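Local coordinates for TlmII (Streptoalloteichus hindustanus, PDB 4HVM), which takes part in the biosynthesis of tallysomycin, belongs to the condensation-domain family of nonribosomal peptide synthetases and may bind phosphopantetheine, at residues Glu58-Phe63 with Ala84-Arg89; Ala16-Arg21 with Phe179-Arg184. All coordinates share one frame; numbering follows the deposited sequence.

Contact 1. Residues Glu58-Phe63 with Ala84-Arg89; sequences EVLDAF and ADALVR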
ATOM      1  N   GLU A  58      21.339 -11.406  -8.788  1.00 37.04           N
ATOM      2  CA  GLU A  58      21.291 -12.579  -7.924  1.00 35.38           C
ATOM      3  C   GLU A  58      19.932 -12.697  -7.241  1.00 36.50           C
ATOM      4  O   GLU A  58      19.379 -13.792  -7.121  1.00 35.73           O
ATOM      5  CB  GLU A  58      22.410 -12.511  -6.881  1.00 35.38           C
ATOM      6  CG  GLU A  58      22.449 -13.680  -5.911  1.00 40.28           C
ATOM      7  CD  GLU A  58      23.592 -13.569  -4.920  1.00 46.29           C
ATOM      8  OE1 GLU A  58      24.540 -12.799  -5.187  1.00 45.40           O
ATOM      9  OE2 GLU A  58      23.537 -14.248  -3.873  1.00 50.59           O
ATOM     10  N   VAL A  59      19.397 -11.561  -6.803  1.00 33.55           N
ATOM     11  CA  VAL A  59      18.099 -11.529  -6.141  1.00 28.47           C
ATOM     12  C   VAL A  59      16.971 -11.777  -7.136  1.00 26.68           C
ATOM     13  O   VAL A  59      16.010 -12.488  -6.832  1.00 28.26           O
ATOM     14  CB  VAL A  59      17.873 -10.189  -5.414  1.00 30.00           C
ATOM     15  CG1 VAL A  59      16.467 -10.120  -4.841  1.00 18.79           C
ATOM     16  CG2 VAL A  59      18.905 -10.016  -4.315  1.00 28.05           C
ATOM     17  N   LEU A  60      17.099 -11.202  -8.330  1.00 27.60           N
ATOM     18  CA  LEU A  60      16.118 -11.411  -9.394  1.00 27.81           C
ATOM     19  C   LEU A  60      16.047 -12.879  -9.799  1.00 28.96           C
ATOM     20  O   LEU A  60      15.018 -13.352 -10.279  1.00 33.72           O
ATOM     21  CB  LEU A  60      16.443 -10.550 -10.620  1.00 23.05           C
ATOM     22  CG  LEU A  60      16.211  -9.041 -10.467  1.00 32.26           C
ATOM     23  CD1 LEU A  60      16.552  -8.301 -11.756  1.00 26.62           C
ATOM     24  CD2 LEU A  60      14.778  -8.750 -10.028  1.00 27.40           C
ATOM     25  N   ASP A  61      17.150 -13.591  -9.601  1.00 25.56           N
ATOM     26  CA  ASP A  61      17.220 -15.008  -9.924  1.00 33.59           C
ATOM     27  C   ASP A  61      16.612 -15.849  -8.810  1.00 36.77           C
ATOM     28  O   ASP A  61      15.811 -16.747  -9.064  1.00 39.89           O
ATOM     29  CB  ASP A  61      18.674 -15.424 -10.161  1.00 38.10           C
ATOM     30  CG  ASP A  61      18.841 -16.929 -10.300  1.00 51.48           C
ATOM     31  OD1 ASP A  61      18.756 -17.436 -11.440  1.00 50.08           O
ATOM     32  OD2 ASP A  61      19.068 -17.604  -9.272  1.00 62.48           O
ATOM     33  N   ALA A  62      17.000 -15.546  -7.575  1.00 35.63           N
ATOM     34  CA  ALA A  62      16.599 -16.337  -6.418  1.00 32.81           C
ATOM     35  C   ALA A  62      15.097 -16.286  -6.157  1.00 32.82           C
ATOM     36  O   ALA A  62      14.544 -17.188  -5.531  1.00 34.71           O
ATOM     37  CB  ALA A  62      17.364 -15.890  -5.182  1.00 24.82           C
ATOM     38  N   PHE A  63      14.445 -15.228  -6.627  1.00 30.79           N
ATOM     39  CA  PHE A  63      13.005 -15.071  -6.448  1.00 29.50           C
ATOM     40  C   PHE A  63      12.267 -15.146  -7.780  1.00 27.70           C
ATOM     41  O   PHE A  63      12.038 -14.122  -8.421  1.00 35.02           O
ATOM     42  CB  PHE A  63      12.685 -13.734  -5.777  1.00 30.26           C
ATOM     43  CG  PHE A  63      13.078 -13.664  -4.331  1.00 31.60           C
ATOM     44  CD1 PHE A  63      12.379 -14.379  -3.371  1.00 33.95           C
ATOM     45  CD2 PHE A  63      14.131 -12.861  -3.926  1.00 28.62           C
ATOM     46  CE1 PHE A  63      12.734 -14.305  -2.038  1.00 32.54           C
ATOM     47  CE2 PHE A  63      14.489 -12.782  -2.596  1.00 22.21           C
ATOM     48  CZ  PHE A  63      13.792 -13.504  -1.650  1.00 29.53           C
ATOM     49  N   ALA A  84      15.549 -12.455 -16.677  1.00 54.72           N
ATOM     50  CA  ALA A  84      15.008 -11.329 -15.923  1.00 47.00           C
ATOM     51  C   ALA A  84      14.840 -10.082 -16.784  1.00 57.19           C
ATOM     52  O   ALA A  84      13.717  -9.623 -16.997  1.00 63.85           O
ATOM     53  CB  ALA A  84      15.877 -11.032 -14.713  1.00 41.55           C
ATOM     54  N   ASP A  85      15.957  -9.545 -17.276  1.00 60.55           N
ATOM     55  CA  ASP A  85      15.955  -8.324 -18.084  1.00 63.00           C
ATOM     56  C   ASP A  85      15.217  -7.200 -17.352  1.00 52.66           C
ATOM     57  O   ASP A  85      14.303  -6.578 -17.893  1.00 51.27           O
ATOM     58  CB  ASP A  85      15.343  -8.591 -19.465  1.00 77.45           C
ATOM     59  CG  ASP A  85      15.523  -7.428 -20.426  1.00 87.83           C
ATOM     60  OD1 ASP A  85      16.665  -7.200 -20.885  1.00 89.27           O
ATOM     61  OD2 ASP A  85      14.519  -6.748 -20.730  1.00 89.84           O
ATOM     62  N   ALA A  86      15.621  -6.952 -16.111  1.00 44.15           N
ATOM     63  CA  ALA A  86      14.893  -6.035 -15.246  1.00 31.48           C
ATOM     64  C   ALA A  86      15.812  -5.074 -14.501  1.00 33.28           C
ATOM     65  O   ALA A  86      15.355  -4.285 -13.676  1.00 41.59           O
ATOM     66  CB  ALA A  86      14.046  -6.822 -14.261  1.00 23.45           C
ATOM     67  N   LEU A  87      17.108  -5.141 -14.782  1.00 31.11           N
ATOM     68  CA  LEU A  87      18.059  -4.249 -14.129  1.00 27.05           C
ATOM     69  C   LEU A  87      18.380  -3.032 -14.995  1.00 28.73           C
ATOM     70  O   LEU A  87      19.041  -3.146 -16.029  1.00 34.40           O
ATOM     71  CB  LEU A  87      19.340  -4.998 -13.761  1.00 29.86           C
ATOM     72  CG  LEU A  87      20.417  -4.168 -13.064  1.00 32.30           C
ATOM     73  CD1 LEU A  87      19.875  -3.520 -11.799  1.00 28.24           C
ATOM     74  CD2 LEU A  87      21.628  -5.032 -12.753  1.00 39.39           C
ATOM     75  N   VAL A  88      17.902  -1.870 -14.565  1.00 23.89           N
ATOM     76  CA  VAL A  88      18.143  -0.621 -15.277  1.00 28.15           C
ATOM     77  C   VAL A  88      19.180   0.222 -14.541  1.00 31.90           C
ATOM     78  O   VAL A  88      19.032   0.497 -13.351  1.00 28.69           O
ATOM     79  CB  VAL A  88      16.847   0.197 -15.413  1.00 30.22           C
ATOM     80  CG1 VAL A  88      17.117   1.500 -16.149  1.00 30.49           C
ATOM     81  CG2 VAL A  88      15.772  -0.624 -16.120  1.00 26.85           C
ATOM     82  N   ARG A  89      20.230   0.630 -15.249  1.00 36.12           N
ATOM     83  CA  ARG A  89      21.308   1.404 -14.641  1.00 34.56           C
ATOM     84  C   ARG A  89      21.337   2.829 -15.181  1.00 30.59           C
ATOM     85  O   ARG A  89      21.409   3.040 -16.391  1.00 38.94           O
ATOM     86  CB  ARG A  89      22.655   0.713 -14.869  1.00 20.77           C
ATOM     87  CG  ARG A  89      22.664  -0.735 -14.415  1.00 38.06           C
ATOM     88  CD  ARG A  89      24.026  -1.385 -14.587  1.00 36.42           C
ATOM     89  NE  ARG A  89      25.055  -0.718 -13.796  1.00 37.11           N
ATOM     90  CZ  ARG A  89      26.271  -1.209 -13.583  1.00 41.39           C
ATOM     91  NH1 ARG A  89      26.618  -2.382 -14.097  1.00 41.11           N
ATOM     92  NH2 ARG A  89      27.140  -0.528 -12.849  1.00 39.29           N
TER
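Leu60, near the end of helix 49-62, meets the methyl groups of Ala84 and Ala86 just ahead of strand 87-91, a small example of the helix-on-sheet packing that builds an alpha/beta layer. The strand is an outermost one of a mixed five-stranded sheet in the acyltransferase-like condensation fold. The Leu60 chain stretches across the interface: its CG lies anti to the carbonyl carbon, and a second torsion of -179° sets CD1 trans to CA, so that this branch does the reaching. CD1 comes within 3.8 Å of Ala86 CB, and is 4.1 Å from Ala84 CB. Both alanine CB atoms point toward the helix, while the intervening Asp85 points away from it; two residues apart, both methyls are turned to the leucine. Closer to the helix backbone, Leu60 CB lies 4.2 Å from Ala84 CB. The meeting is wholly apolar, with no hydrogen bond between the segments. Leu60 also rests on Leu124 of the adjoining strand and on Leu66, whereas Leu87 packs against Ala53 and Asp57 of the same helix. Arg67 holds the helix end through hydrogen bonds to the carbonyls of Leu60 and Asp61. Where the strand begins, Leu60 CD1 approaches the backbone, lying 4.4 Å from Leu87 N.

Contact 2. Residues Ala16-Arg21 with Phe179-Arg184; sequences ASFLQR and FHPLDR
Phe18, in the first turn of helix 18-27, is the buried centre of this contact, and His180, Phe179 and Pro181 gather round its ring. With chi1 at 76°, its CG sits between the backbone N and the carbonyl carbon, which directs the phenyl group off the helix toward the irregular segment 179-184. The Phe18 and His180 rings meet obliquely, their planes at 43° and their centroids 4.5 Å apart. His180 approaches with its CD2 side, 3.5 Å from Phe18 CB. Pro181 comes from the opposite direction to the phenylalanine and sets its CD 3.5 Å from Phe18 CZ. Phe179 contributes mainly its carbonyl, O lying 3.4 Å from Phe18 CD1. The imidazole is held from its far side: His180 ND1 accepts a hydrogen bond of 3.0 Å from Leu182 N, in the ring plane, which fixes the rotation of the ring. An ND1 that accepts implies a neutral ring, with its proton probably on NE2. On the helix side, Ser17 is the N-cap residue, and its N donates along a carbonyl lone pair to Gln20 OE1 at 2.9 Å. Arg21 folds back so that NE bonds to Ala16 O at 3.2 Å, its guanidinium passing over Phe18 CA. Gln20 NE2 also bonds to Met143 O, in the loop where condensation domains usually carry their HHxxxDG motif. The arrangement is that of a capped helix start, bearing one half of a capping box, docked through an aromatic residue onto a proline-containing loop.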
ATOM      1  N   ALA A  16      -3.138 -18.460 -10.124  1.00 32.41           N
ATOM      2  CA  ALA A  16      -2.968 -17.205  -9.401  1.00 21.18           C
ATOM      3  C   ALA A  16      -3.689 -17.251  -8.062  1.00 28.03           C
ATOM      4  O   ALA A  16      -4.717 -17.915  -7.925  1.00 30.62           O
ATOM      5  CB  ALA A  16      -3.470 -16.041 -10.231  1.00 21.27           C
ATOM      6  N   SER A  17      -3.156 -16.530  -7.081  1.00 26.23           N
ATOM      7  CA  SER A  17      -3.746 -16.490  -5.745  1.00 28.48           C
ATOM      8  C   SER A  17      -5.021 -15.647  -5.710  1.00 28.88           C
ATOM      9  O   SER A  17      -5.366 -14.988  -6.690  1.00 33.05           O
ATOM     10  CB  SER A  17      -2.735 -15.969  -4.719  1.00 31.82           C
ATOM     11  OG  SER A  17      -2.419 -14.607  -4.948  1.00 36.24           O
ATOM     12  N   PHE A  18      -5.709 -15.661  -4.573  1.00 26.60           N
ATOM     13  CA  PHE A  18      -6.994 -14.978  -4.445  1.00 26.35           C
ATOM     14  C   PHE A  18      -6.881 -13.449  -4.439  1.00 29.72           C
ATOM     15  O   PHE A  18      -7.804 -12.749  -4.860  1.00 32.11           O
ATOM     16  CB  PHE A  18      -7.738 -15.473  -3.203  1.00 22.19           C
ATOM     17  CG  PHE A  18      -7.212 -14.915  -1.912  1.00 16.96           C
ATOM     18  CD1 PHE A  18      -6.014 -15.359  -1.371  1.00 18.87           C
ATOM     19  CD2 PHE A  18      -7.933 -13.953  -1.229  1.00 15.78           C
ATOM     20  CE1 PHE A  18      -5.545 -14.837  -0.170  1.00 16.57           C
ATOM     21  CE2 PHE A  18      -7.474 -13.432  -0.036  1.00 13.98           C
ATOM     22  CZ  PHE A  18      -6.279 -13.872   0.496  1.00 10.39           C
ATOM     23  N   LEU A  19      -5.752 -12.937  -3.962  1.00 20.72           N
ATOM     24  CA  LEU A  19      -5.505 -11.498  -3.972  1.00 16.27           C
ATOM     25  C   LEU A  19      -5.090 -11.035  -5.362  1.00 22.34           C
ATOM     26  O   LEU A  19      -5.365  -9.901  -5.756  1.00 23.95           O
ATOM     27  CB  LEU A  19      -4.432 -11.122  -2.948  1.00 13.98           C
ATOM     28  CG  LEU A  19      -4.855 -11.222  -1.478  1.00 18.45           C
ATOM     29  CD1 LEU A  19      -3.692 -10.905  -0.554  1.00 15.16           C
ATOM     30  CD2 LEU A  19      -6.050 -10.318  -1.184  1.00  8.48           C
ATOM     31  N   GLN A  20      -4.421 -11.918  -6.097  1.00 25.06           N
ATOM     32  CA  GLN A  20      -4.051 -11.643  -7.481  1.00 25.92           C
ATOM     33  C   GLN A  20      -5.284 -11.670  -8.375  1.00 22.90           C
ATOM     34  O   GLN A  20      -5.462 -10.799  -9.224  1.00 25.85           O
ATOM     35  CB  GLN A  20      -3.016 -12.654  -7.975  1.00 15.62           C
ATOM     36  CG  GLN A  20      -1.640 -12.469  -7.370  1.00 14.54           C
ATOM     37  CD  GLN A  20      -0.673 -13.542  -7.804  1.00 17.87           C
ATOM     38  OE1 GLN A  20      -1.038 -14.712  -7.916  1.00 19.28           O
ATOM     39  NE2 GLN A  20       0.570 -13.152  -8.054  1.00 15.60           N
ATOM     40  N   ARG A  21      -6.128 -12.679  -8.179  1.00 23.85           N
ATOM     41  CA  ARG A  21      -7.395 -12.778  -8.896  1.00 18.47           C
ATOM     42  C   ARG A  21      -8.274 -11.559  -8.624  1.00 29.63           C
ATOM     43  O   ARG A  21      -8.880 -11.001  -9.539  1.00 31.50           O
ATOM     44  CB  ARG A  21      -8.138 -14.056  -8.495  1.00 19.38           C
ATOM     45  CG  ARG A  21      -7.960 -15.220  -9.464  1.00 25.93           C
ATOM     46  CD  ARG A  21      -8.685 -16.480  -8.990  1.00 28.25           C
ATOM     47  NE  ARG A  21      -7.882 -17.255  -8.045  1.00 43.99           N
ATOM     48  CZ  ARG A  21      -8.204 -17.470  -6.772  1.00 52.26           C
ATOM     49  NH1 ARG A  21      -9.329 -16.974  -6.274  1.00 53.82           N
ATOM     50  NH2 ARG A  21      -7.402 -18.189  -5.997  1.00 52.99           N
ATOM     51  N   PHE A 179      -3.105 -20.594  -0.785  1.00 34.36           N
ATOM     52  CA  PHE A 179      -3.650 -20.276   0.532  1.00 31.59           C
ATOM     53  C   PHE A 179      -4.829 -19.311   0.472  1.00 34.04           C
ATOM     54  O   PHE A 179      -4.830 -18.353  -0.301  1.00 45.04           O
ATOM     55  CB  PHE A 179      -2.565 -19.719   1.457  1.00 31.74           C
ATOM     56  CG  PHE A 179      -3.083 -19.271   2.793  1.00 36.88           C
ATOM     57  CD1 PHE A 179      -3.440 -20.201   3.757  1.00 34.86           C
ATOM     58  CD2 PHE A 179      -3.211 -17.922   3.088  1.00 32.96           C
ATOM     59  CE1 PHE A 179      -3.918 -19.797   4.988  1.00 27.73           C
ATOM     60  CE2 PHE A 179      -3.687 -17.510   4.318  1.00 29.27           C
ATOM     61  CZ  PHE A 179      -4.041 -18.450   5.269  1.00 26.54           C
ATOM     62  N   HIS A 180      -5.830 -19.578   1.305  1.00 33.64           N
ATOM     63  CA  HIS A 180      -7.016 -18.736   1.402  1.00 30.67           C
ATOM     64  C   HIS A 180      -7.526 -18.768   2.836  1.00 26.59           C
ATOM     65  O   HIS A 180      -7.788 -19.841   3.379  1.00 27.84           O
ATOM     66  CB  HIS A 180      -8.102 -19.237   0.449  1.00 28.89           C
ATOM     67  CG  HIS A 180      -9.141 -18.210   0.116  1.00 29.82           C
ATOM     68  ND1 HIS A 180     -10.024 -17.712   1.050  1.00 25.79           N
ATOM     69  CD2 HIS A 180      -9.444 -17.597  -1.052  1.00 17.91           C
ATOM     70  CE1 HIS A 180     -10.822 -16.830   0.471  1.00 29.29           C
ATOM     71  NE2 HIS A 180     -10.490 -16.743  -0.803  1.00 35.72           N
ATOM     72  N   PRO A 181      -7.665 -17.589   3.459  1.00 22.68           N
ATOM     73  CA  PRO A 181      -8.120 -17.471   4.849  1.00 22.64           C
ATOM     74  C   PRO A 181      -9.498 -18.091   5.058  1.00 28.83           C
ATOM     75  O   PRO A 181      -9.852 -18.430   6.186  1.00 37.11           O
ATOM     76  CB  PRO A 181      -8.194 -15.956   5.061  1.00 19.99           C
ATOM     77  CG  PRO A 181      -7.244 -15.388   4.076  1.00 19.86           C
ATOM     78  CD  PRO A 181      -7.351 -16.277   2.872  1.00 21.45           C
ATOM     79  N   LEU A 182     -10.257 -18.234   3.976  1.00 30.14           N
ATOM     80  CA  LEU A 182     -11.591 -18.817   4.028  1.00 24.03           C
ATOM     81  C   LEU A 182     -11.628 -20.140   3.270  1.00 27.10           C
ATOM     82  O   LEU A 182     -12.496 -20.369   2.427  1.00 25.08           O
ATOM     83  CB  LEU A 182     -12.617 -17.846   3.449  1.00 18.14           C
ATOM     84  CG  LEU A 182     -12.564 -16.428   4.015  1.00 14.68           C
ATOM     85  CD1 LEU A 182     -13.658 -15.574   3.407  1.00 14.86           C
ATOM     86  CD2 LEU A 182     -12.677 -16.444   5.530  1.00 14.56           C
ATOM     87  N   ASP A 183     -10.670 -21.009   3.572  1.00 33.64           N
ATOM     88  CA  ASP A 183     -10.575 -22.295   2.895  1.00 51.23           C
ATOM     89  C   ASP A 183     -11.761 -23.197   3.233  1.00 53.87           C
ATOM     90  O   ASP A 183     -12.258 -23.927   2.373  1.00 56.45           O
ATOM     91  CB  ASP A 183      -9.255 -22.987   3.240  1.00 66.89           C
ATOM     92  CG  ASP A 183      -8.849 -24.021   2.203  1.00 74.62           C
ATOM     93  OD1 ASP A 183      -8.395 -23.619   1.107  1.00 74.37           O
ATOM     94  OD2 ASP A 183      -8.976 -25.233   2.486  1.00 76.20           O
ATOM     95  N   ARG A 184     -12.209 -23.146   4.486  1.00 46.29           N
ATOM     96  CA  ARG A 184     -13.387 -23.900   4.899  1.00 33.33           C
ATOM     97  C   ARG A 184     -14.650 -23.224   4.390  1.00 30.66           C
ATOM     98  O   ARG A 184     -14.818 -22.016   4.538  1.00 37.70           O
ATOM     99  CB  ARG A 184     -13.450 -24.043   6.420  1.00 27.69           C
ATOM    100  CG  ARG A 184     -12.593 -25.170   6.968  1.00 34.30           C
ATOM    101  CD  ARG A 184     -13.091 -25.637   8.328  1.00 36.20           C
ATOM    102  NE  ARG A 184     -13.020 -24.580   9.331  1.00 32.32           N
ATOM    103  CZ  ARG A 184     -13.967 -24.340  10.231  1.00 29.57           C
ATOM    104  NH1 ARG A 184     -13.815 -23.356  11.106  1.00 24.53           N
ATOM    105  NH2 ARG A 184     -15.065 -25.083  10.256  1.00 24.72           N
TER

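In the fold
The two contacts show how one condensation fold is closed at nested sequence separations. Along the chain the order is 16-21, 58-63, 84-89 and 179-184, so contact 1 lies inside the loop closed by contact 2, and all four segments lie within the condensation-domain part of the sequence. Their centres are 27 Å apart and their nearest atoms about 12 Å, without touching. A link runs through the small antiparallel sheet: strand 13-15 leads into contact 2, while its companions 68-72 and 76-80 lie between the segments of contact 1. Contact 1 joins a helix to the edge of the five-stranded sheet, and contact 2 ties the early helix 18-27 to the approach to helix 185-198.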